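Local coordinates for putative type VI secretion protein (Escherichia coli, PDB 6SK0), which forms the trimeric puncturing spike at the tip of the type VI secretion system, carrying a phospholipase effector and inhibiting it, at the interface of chains A and B. Residues are numbered along the deposited sequence; one frame, centred on the assembly and turned at random. Chains: chain A/B, Putative type VI secretion protein.

Contact 1: the interface of chains A and B. Residues chain A 684-687; chain B 694-696, 698.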
loop_
_atom_site.group_PDB
_atom_site.type_symbol
_atom_site.label_atom_id
_atom_site.label_comp_id
_atom_site.label_asym_id
_atom_site.label_seq_id
_atom_site.Cartn_x
_atom_site.Cartn_y
_atom_site.Cartn_z
ATOM N N MET A 684 -3.649 -21.130 3.423
ATOM C CA MET A 684 -3.759 -19.951 4.257
ATOM C C MET A 684 -3.252 -20.281 5.647
ATOM O O MET A 684 -3.634 -21.300 6.227
ATOM C CB MET A 684 -5.205 -19.465 4.298
ATOM C CG MET A 684 -5.451 -18.246 5.133
ATOM S SD MET A 684 -7.085 -17.559 4.824
ATOM C CE MET A 684 -7.033 -17.351 3.051
ATOM N N GLN A 685 -2.381 -19.432 6.169
ATOM C CA GLN A 685 -1.888 -19.550 7.530
ATOM C C GLN A 685 -2.304 -18.306 8.292
ATOM O O GLN A 685 -1.931 -17.191 7.920
ATOM C CB GLN A 685 -0.372 -19.733 7.564
ATOM C CG GLN A 685 0.134 -20.889 6.737
ATOM C CD GLN A 685 0.413 -20.488 5.305
ATOM O OE1 GLN A 685 1.086 -19.489 5.053
ATOM N NE2 GLN A 685 -0.114 -21.255 4.357
ATOM N N LEU A 686 -3.094 -18.497 9.327
ATOM C CA LEU A 686 -3.495 -17.438 10.239
ATOM C C LEU A 686 -2.919 -17.818 11.594
ATOM O O LEU A 686 -3.472 -18.661 12.305
ATOM C CB LEU A 686 -5.011 -17.280 10.258
ATOM C CG LEU A 686 -5.645 -17.259 8.861
ATOM C CD1 LEU A 686 -7.147 -17.462 8.910
ATOM C CD2 LEU A 686 -5.317 -15.971 8.130
ATOM N N LEU A 687 -1.785 -17.223 11.933
ATOM C CA LEU A 687 -0.982 -17.655 13.063
ATOM C C LEU A 687 -0.730 -16.501 14.014
ATOM O O LEU A 687 -0.316 -15.419 13.595
ATOM C CB LEU A 687 0.348 -18.235 12.593
ATOM C CG LEU A 687 0.306 -19.135 11.364
ATOM C CD1 LEU A 687 1.715 -19.465 10.916
ATOM C CD2 LEU A 687 -0.491 -20.405 11.655
ATOM N N ASN B 694 -4.442 -23.305 7.932
ATOM C CA ASN B 694 -3.878 -23.534 9.251
ATOM C C ASN B 694 -4.107 -22.298 10.104
ATOM O O ASN B 694 -3.625 -21.212 9.774
ATOM C CB ASN B 694 -2.389 -23.870 9.159
ATOM C CG ASN B 694 -1.798 -24.215 10.496
ATOM O OD1 ASN B 694 -0.682 -23.824 10.813
ATOM N ND2 ASN B 694 -2.552 -24.946 11.301
ATOM N N ILE B 695 -4.841 -22.468 11.193
ATOM C CA ILE B 695 -5.149 -21.401 12.130
ATOM C C ILE B 695 -4.621 -21.830 13.488
ATOM O O ILE B 695 -5.064 -22.847 14.038
ATOM C CB ILE B 695 -6.650 -21.109 12.186
ATOM C CG1 ILE B 695 -7.163 -20.775 10.788
ATOM C CG2 ILE B 695 -6.943 -20.000 13.172
ATOM C CD1 ILE B 695 -8.638 -20.702 10.689
ATOM N N GLN B 696 -3.679 -21.070 14.031
ATOM C CA GLN B 696 -2.995 -21.451 15.257
ATOM C C GLN B 696 -2.868 -20.278 16.208
ATOM O O GLN B 696 -2.395 -19.206 15.822
ATOM C CB GLN B 696 -1.600 -21.984 14.982
ATOM C CG GLN B 696 -1.538 -23.201 14.147
ATOM C CD GLN B 696 -0.170 -23.817 14.181
ATOM O OE1 GLN B 696 0.413 -23.995 15.244
ATOM N NE2 GLN B 696 0.362 -24.133 13.016
ATOM N N GLN B 698 -0.403 -20.294 18.624
ATOM C CA GLN B 698 0.742 -21.155 18.879
ATOM C C GLN B 698 1.160 -21.184 20.341
ATOM O O GLN B 698 1.789 -22.153 20.766
ATOM C CB GLN B 698 1.916 -20.729 18.006
ATOM C CG GLN B 698 1.669 -20.981 16.543
ATOM C CD GLN B 698 2.797 -20.513 15.662
ATOM O OE1 GLN B 698 3.617 -19.700 16.068
ATOM N NE2 GLN B 698 2.839 -21.020 14.445
#
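A:Leu686 and B:Ile695 meet side by side where strand 684-688 of chain A pairs with strand 693-697 of chain B, a parallel pairing typical of the intertwined beta-helix of VgrG spikes. Both the N and the O of A:Leu686 turn to the same strand of chain B: its N donates to B:Asn694 O at 2.8 Å, and its O receives B:Gln696 N at 3.0 Å. B:Asn694 N closes the ladder on A:Met684 O. Beside this ladder, A:Leu687 can be followed outward. Its CB reaches B:Gln698 NE2 loosely, at 4.2 Å; chi1 -41° sets CG beside the backbone N, and from the fork there the two methyls go to different partners. CD1 approaches the same B:Gln698 amide, while CD2 lies 3.8 Å from B:Gln696 CB and also touches B:Asn694. A branched leucine suits the place because one forked side chain can pack against B:Asn694, B:Gln696 and B:Gln698 together. Asparagine and glutamine suit theirs because the amides can pair along one strand while their carbons pack. B:Gln696, extended beyond CG, sends NE2 to B:Asn694 OD1 in the carbonyl plane, on a lone pair, which should fix the rotation of both amides. That same OD1 has A:Leu687 CD2 3.5 Å away.

Contact 2: the interface of chains A and B. Residues chain A 580, 583-584, 627-628; chain B 635-637.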
loop_
_atom_site.group_PDB
_atom_site.type_symbol
_atom_site.label_atom_id
_atom_site.label_comp_id
_atom_site.label_asym_id
_atom_site.label_seq_id
_atom_site.Cartn_x
_atom_site.Cartn_y
_atom_site.Cartn_z
ATOM N N ALA A 580 5.709 2.010 -18.729
ATOM C CA ALA A 580 4.716 2.272 -17.698
ATOM C C ALA A 580 3.351 1.728 -18.101
ATOM O O ALA A 580 2.612 1.199 -17.264
ATOM C CB ALA A 580 4.638 3.770 -17.412
ATOM N N GLN A 583 3.301 -1.917 -17.570
ATOM C CA GLN A 583 3.086 -2.198 -16.155
ATOM C C GLN A 583 1.620 -2.043 -15.772
ATOM O O GLN A 583 1.067 -2.886 -15.060
ATOM C CB GLN A 583 3.962 -1.293 -15.293
ATOM C CG GLN A 583 5.438 -1.602 -15.370
ATOM C CD GLN A 583 5.726 -3.079 -15.231
ATOM O OE1 GLN A 583 6.351 -3.689 -16.091
ATOM N NE2 GLN A 583 5.267 -3.659 -14.148
ATOM N N LEU A 584 0.978 -0.971 -16.234
ATOM C CA LEU A 584 -0.432 -0.763 -15.921
ATOM C C LEU A 584 -1.291 -1.899 -16.461
ATOM O O LEU A 584 -2.171 -2.410 -15.762
ATOM C CB LEU A 584 -0.909 0.575 -16.480
ATOM C CG LEU A 584 -0.318 1.844 -15.872
ATOM C CD1 LEU A 584 -0.624 3.029 -16.754
ATOM C CD2 LEU A 584 -0.823 2.070 -14.457
ATOM N N LEU A 627 1.217 9.392 -12.802
ATOM C CA LEU A 627 1.846 8.124 -13.116
ATOM C C LEU A 627 3.301 8.206 -12.688
ATOM O O LEU A 627 4.070 9.004 -13.227
ATOM C CB LEU A 627 1.712 7.804 -14.600
ATOM C CG LEU A 627 2.295 6.477 -15.065
ATOM C CD1 LEU A 627 1.737 5.322 -14.254
ATOM C CD2 LEU A 627 2.006 6.302 -16.534
ATOM N N LEU A 628 3.660 7.402 -11.702
ATOM C CA LEU A 628 5.033 7.246 -11.262
ATOM C C LEU A 628 5.516 5.890 -11.737
ATOM O O LEU A 628 4.942 4.859 -11.375
ATOM C CB LEU A 628 5.148 7.359 -9.747
ATOM C CG LEU A 628 4.403 8.510 -9.075
ATOM C CD1 LEU A 628 4.674 8.482 -7.592
ATOM C CD2 LEU A 628 4.818 9.831 -9.657
ATOM N N GLY B 635 -1.018 6.250 -10.202
ATOM C CA GLY B 635 -0.411 4.966 -10.441
ATOM C C GLY B 635 1.068 4.977 -10.137
ATOM O O GLY B 635 1.823 5.784 -10.681
ATOM N N MET B 636 1.481 4.090 -9.251
ATOM C CA MET B 636 2.878 3.900 -8.885
ATOM C C MET B 636 3.244 2.492 -9.326
ATOM O O MET B 636 2.814 1.513 -8.713
ATOM C CB MET B 636 3.081 4.102 -7.392
ATOM C CG MET B 636 4.509 4.302 -6.993
ATOM S SD MET B 636 4.677 5.133 -5.410
ATOM C CE MET B 636 4.614 3.729 -4.317
ATOM N N VAL B 637 4.010 2.385 -10.398
ATOM C CA VAL B 637 4.262 1.098 -11.017
ATOM C C VAL B 637 5.741 0.920 -11.302
ATOM O O VAL B 637 6.474 1.875 -11.569
ATOM C CB VAL B 637 3.444 0.906 -12.311
ATOM C CG1 VAL B 637 1.973 0.823 -11.982
ATOM C CG2 VAL B 637 3.734 2.019 -13.308
#
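B:Val637 faces helix 578-600 of chain A with its side chain while its backbone pairs with strand 626-629, a junction in the intertwined beta-helical spike of the VgrG family. The two methyls of the valine turn to different neighbours. CG1 lies anti to the carbonyl carbon (chi1 -67°); the valine and A:Leu584 side chains cross at about a right angle, CG1 touching CD2 at 3.9 Å. CG2 is thereby placed between the backbone N and the carbonyl carbon, from where it lies by A:Leu628 O and meets A:Leu627 CD1 at 4.0 Å, the two side chains crossing obliquely. The valine CB itself lies against A:Gln583 CB at 3.7 Å; the glutamine meets it with its aliphatic base, and its chain bends at chi2 beyond. A beta-branched residue suits the spot: it favours an extended strand and presents two methyls to a helix and a strand at once. A:Leu628 and B:Met636 form a second, slanted pair, with leucine CD1 4.0 Å from the thioether SD; a flexible methionine can shape itself to the leucine branch. The parallel backbones hold both pairs in register. A:Leu628 N donates to B:Gly635 O at 2.7 Å, and A:Leu628 O receives B:Val637 N at 2.8 Å. B:Gly635, lacking a side chain, brings only backbone to the contact, and its carbonyl O also lies 3.6 Å from A:Leu627 CD1.

Contact 3: the interface of chains A and B. Residues chain A 692-695; chain B 702-704.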
loop_
_atom_site.group_PDB
_atom_site.type_symbol
_atom_site.label_atom_id
_atom_site.label_comp_id
_atom_site.label_asym_id
_atom_site.label_seq_id
_atom_site.Cartn_x
_atom_site.Cartn_y
_atom_site.Cartn_z
ATOM N N ARG A 692 -3.890 -14.272 22.009
ATOM C CA ARG A 692 -5.111 -15.005 21.729
ATOM C C ARG A 692 -5.536 -14.841 20.272
ATOM O O ARG A 692 -5.438 -13.756 19.699
ATOM C CB ARG A 692 -6.205 -14.507 22.666
ATOM C CG ARG A 692 -7.527 -15.208 22.576
ATOM C CD ARG A 692 -8.409 -14.777 23.737
ATOM N NE ARG A 692 -9.823 -15.016 23.480
ATOM C CZ ARG A 692 -10.674 -14.087 23.063
ATOM N NH1 ARG A 692 -10.256 -12.849 22.850
ATOM N NH2 ARG A 692 -11.946 -14.398 22.860
ATOM N N VAL A 693 -5.994 -15.929 19.668
ATOM C CA VAL A 693 -6.657 -15.883 18.372
ATOM C C VAL A 693 -8.153 -15.854 18.622
ATOM O O VAL A 693 -8.704 -16.751 19.268
ATOM C CB VAL A 693 -6.268 -17.073 17.484
ATOM C CG1 VAL A 693 -7.140 -17.108 16.246
ATOM C CG2 VAL A 693 -4.818 -16.997 17.106
ATOM N N ASN A 694 -8.809 -14.819 18.120
ATOM C CA ASN A 694 -10.238 -14.635 18.309
ATOM C C ASN A 694 -10.898 -14.488 16.949
ATOM O O ASN A 694 -10.589 -13.556 16.201
ATOM C CB ASN A 694 -10.521 -13.419 19.192
ATOM C CG ASN A 694 -11.984 -13.261 19.494
ATOM O OD1 ASN A 694 -12.510 -12.156 19.504
ATOM N ND2 ASN A 694 -12.657 -14.374 19.733
ATOM N N ILE A 695 -11.801 -15.404 16.636
ATOM C CA ILE A 695 -12.540 -15.410 15.385
ATOM C C ILE A 695 -14.017 -15.346 15.736
ATOM O O ILE A 695 -14.542 -16.251 16.396
ATOM C CB ILE A 695 -12.223 -16.648 14.543
ATOM C CG1 ILE A 695 -10.721 -16.731 14.291
ATOM C CG2 ILE A 695 -13.010 -16.632 13.250
ATOM C CD1 ILE A 695 -10.280 -18.007 13.686
ATOM N N LEU B 702 -7.277 -20.057 21.594
ATOM C CA LEU B 702 -8.035 -19.764 20.392
ATOM C C LEU B 702 -9.510 -19.786 20.745
ATOM O O LEU B 702 -9.993 -20.731 21.375
ATOM C CB LEU B 702 -7.738 -20.756 19.273
ATOM C CG LEU B 702 -8.412 -20.418 17.944
ATOM C CD1 LEU B 702 -7.495 -20.741 16.782
ATOM C CD2 LEU B 702 -9.746 -21.132 17.807
ATOM N N SER B 703 -10.219 -18.752 20.332
ATOM C CA SER B 703 -11.653 -18.657 20.526
ATOM C C SER B 703 -12.307 -18.417 19.177
ATOM O O SER B 703 -11.918 -17.505 18.443
ATOM C CB SER B 703 -11.997 -17.548 21.516
ATOM O OG SER B 703 -13.373 -17.257 21.489
ATOM N N MET B 704 -13.270 -19.257 18.842
ATOM C CA MET B 704 -14.028 -19.136 17.608
ATOM C C MET B 704 -15.499 -19.142 17.984
ATOM O O MET B 704 -16.000 -20.128 18.530
ATOM C CB MET B 704 -13.692 -20.260 16.640
ATOM C CG MET B 704 -14.739 -20.497 15.595
ATOM S SD MET B 704 -14.145 -21.580 14.294
ATOM C CE MET B 704 -13.399 -20.360 13.253
#
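A chi1 of 167° swings the B:Ser703 OG away from the residue's own N and toward A:Arg692 and A:Asn694. The arginine comes to meet it: its CG also lies opposite its own backbone N (chi1 -177°), and the chain stays extended from CG to NE. NH2 of the guanidinium lies in van der Waals contact with B:Ser703 CB at 3.4 Å. A:Asn694 CB sits 3.6 Å above one face of the guanidinium plane, toward its rim, which may help steady the long chain. Small and polar, serine fits between these two larger polar groups, and A:Asn694 ND2 adds a weak hydrogen bond to B:Ser703 O, at 3.5 Å. Alongside runs the parallel pairing of strands 693-697 and 702-706, a rung of the intertwined beta-helix of the VgrG spike: B:Ser703 N donates to A:Val693 O at 2.7 Å, and A:Ile695 N donates to B:Ser703 O at 2.8 Å. Alternation along the strands sends the neighbouring side chains the other way, where the apolar residues gather. A:Val693 CG1 meets B:Leu702 CD1 at 3.7 Å, the two side chains slanting across each other. Farther along, B:Met704 bends at chi3, bringing its terminal methyl to A:Ile695. B:Met704 CE touches both A:Ile695 CG2, at 3.7 Å, and A:Ile695 CD1, at 3.9 Å.

Contact 4: the interface of chains A and B. Residues chain A 494, 506, 508; chain B 496, 498, 502-504.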
loop_
_atom_site.group_PDB
_atom_site.type_symbol
_atom_site.label_atom_id
_atom_site.label_comp_id
_atom_site.label_asym_id
_atom_site.label_seq_id
_atom_site.Cartn_x
_atom_site.Cartn_y
_atom_site.Cartn_z
ATOM N N ASN A 494 29.416 31.304 -19.621
ATOM C CA ASN A 494 28.569 32.444 -19.939
ATOM C C ASN A 494 27.611 32.651 -18.776
ATOM O O ASN A 494 26.848 31.743 -18.431
ATOM C CB ASN A 494 27.807 32.216 -21.241
ATOM C CG ASN A 494 28.725 32.021 -22.420
ATOM O OD1 ASN A 494 28.838 30.921 -22.958
ATOM N ND2 ASN A 494 29.393 33.090 -22.830
ATOM N N MET A 506 25.823 29.274 -17.952
ATOM C CA MET A 506 25.995 28.217 -18.936
ATOM C C MET A 506 27.471 27.865 -18.997
ATOM O O MET A 506 28.298 28.705 -19.360
ATOM C CB MET A 506 25.475 28.649 -20.305
ATOM C CG MET A 506 23.978 28.828 -20.349
ATOM S SD MET A 506 23.331 29.070 -22.005
ATOM C CE MET A 506 21.573 29.091 -21.688
ATOM N N ASP A 508 30.387 25.878 -20.716
ATOM C CA ASP A 508 30.651 25.365 -22.051
ATOM C C ASP A 508 31.722 24.293 -22.106
ATOM O O ASP A 508 31.939 23.726 -23.178
ATOM C CB ASP A 508 31.065 26.500 -22.979
ATOM C CG ASP A 508 29.908 27.321 -23.430
ATOM O OD1 ASP A 508 29.783 27.491 -24.656
ATOM O OD2 ASP A 508 29.117 27.772 -22.575
ATOM N N ILE B 496 19.540 31.988 -27.136
ATOM C CA ILE B 496 20.820 32.218 -26.483
ATOM C C ILE B 496 21.569 30.892 -26.538
ATOM O O ILE B 496 21.396 30.035 -25.674
ATOM C CB ILE B 496 20.645 32.706 -25.045
ATOM C CG1 ILE B 496 19.864 34.017 -25.025
ATOM C CG2 ILE B 496 21.990 32.855 -24.364
ATOM C CD1 ILE B 496 19.727 34.608 -23.650
ATOM N N THR B 498 25.189 28.808 -26.810
ATOM C CA THR B 498 26.626 28.812 -26.623
ATOM C C THR B 498 27.278 27.858 -27.612
ATOM O O THR B 498 26.602 27.024 -28.216
ATOM C CB THR B 498 26.971 28.409 -25.192
ATOM O OG1 THR B 498 26.829 26.991 -25.040
ATOM C CG2 THR B 498 26.083 29.121 -24.202
ATOM N N ASN B 502 24.778 24.740 -25.135
ATOM C CA ASN B 502 23.893 25.203 -24.075
ATOM C C ASN B 502 22.989 26.269 -24.662
ATOM O O ASN B 502 23.471 27.279 -25.180
ATOM C CB ASN B 502 24.678 25.776 -22.903
ATOM C CG ASN B 502 25.507 24.748 -22.202
ATOM O OD1 ASN B 502 26.604 25.037 -21.751
ATOM N ND2 ASN B 502 24.993 23.538 -22.102
ATOM N N LYS B 503 21.688 26.047 -24.611
ATOM C CA LYS B 503 20.783 26.977 -25.254
ATOM C C LYS B 503 19.643 27.335 -24.319
ATOM O O LYS B 503 19.188 26.521 -23.515
ATOM C CB LYS B 503 20.235 26.417 -26.568
ATOM C CG LYS B 503 19.553 25.088 -26.432
ATOM C CD LYS B 503 18.935 24.658 -27.743
ATOM C CE LYS B 503 19.963 24.628 -28.851
ATOM N NZ LYS B 503 19.344 24.239 -30.143
ATOM N N LEU B 504 19.216 28.582 -24.425
ATOM C CA LEU B 504 17.932 29.037 -23.920
ATOM C C LEU B 504 17.173 29.528 -25.143
ATOM O O LEU B 504 17.470 30.595 -25.684
ATOM C CB LEU B 504 18.089 30.120 -22.865
ATOM C CG LEU B 504 16.809 30.880 -22.532
ATOM C CD1 LEU B 504 15.729 29.936 -22.057
ATOM C CD2 LEU B 504 17.080 31.944 -21.498
#
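A:Met506 reaches across to B:Thr498, B:Asn502 and B:Leu504, carrying much of the apolar contact near the N-terminal end of the modelled spike, where side chains of strand 503-507 of chain A pack on the loop of chain B from B:Thr498 to B:Asn502. Its CG stands beside the backbone N (chi1 -68°) and the chain runs extended from there, which carries the thioether and methyl over chain B. SD touches B:Thr498 CG2 at 3.5 Å, the two side chains meeting at a slant, and passes B:Asn502 CB at 3.7 Å, that side chain running in the opposite direction. The terminal CE goes on to B:Leu504 CB at 3.8 Å. Long and unbranched, methionine suits this task, since one slender chain can follow a surface made of several short groups.

The polar contacts gather on B:Thr498. A hydrogen bond from its OG1 to the carboxylate OD1 of A:Asp508 is weak and doubtful. The hydroxyl stands between the backbone N and the carbonyl carbon (chi1 77°), while CG2 turns to the methionine; threonine thus has a polar and an apolar branch that point different ways. Within chain B, B:Asn502 N donates weakly to the same OG1 at 3.0 Å, which may help hold B:Thr498 and B:Asn502 of this loop together. A:Asn494 lies alongside in the opposite sense and meets the apolar branch: its amide OD1 is 3.5 Å from B:Thr498 CG2.

Contact 1 and contact 3 are neighbours, their C-alpha centres about 11 Å apart, and they share strand 693-697: chain B supplies it to contact 1 and chain A to contact 3. Each copy of that strand can therefore bridge successive layers, as expected of three interwoven chains. Contact 2 lies about 34 Å from contact 1 and adds a helix to the strand pairing. Contact 4, near the N-terminal end of the modelled part, is about 35 Å from contact 2 and 71 Å from contact 3. Joining the chains at such spacing probably gives the trimeric spike the stiffness that puncturing demands.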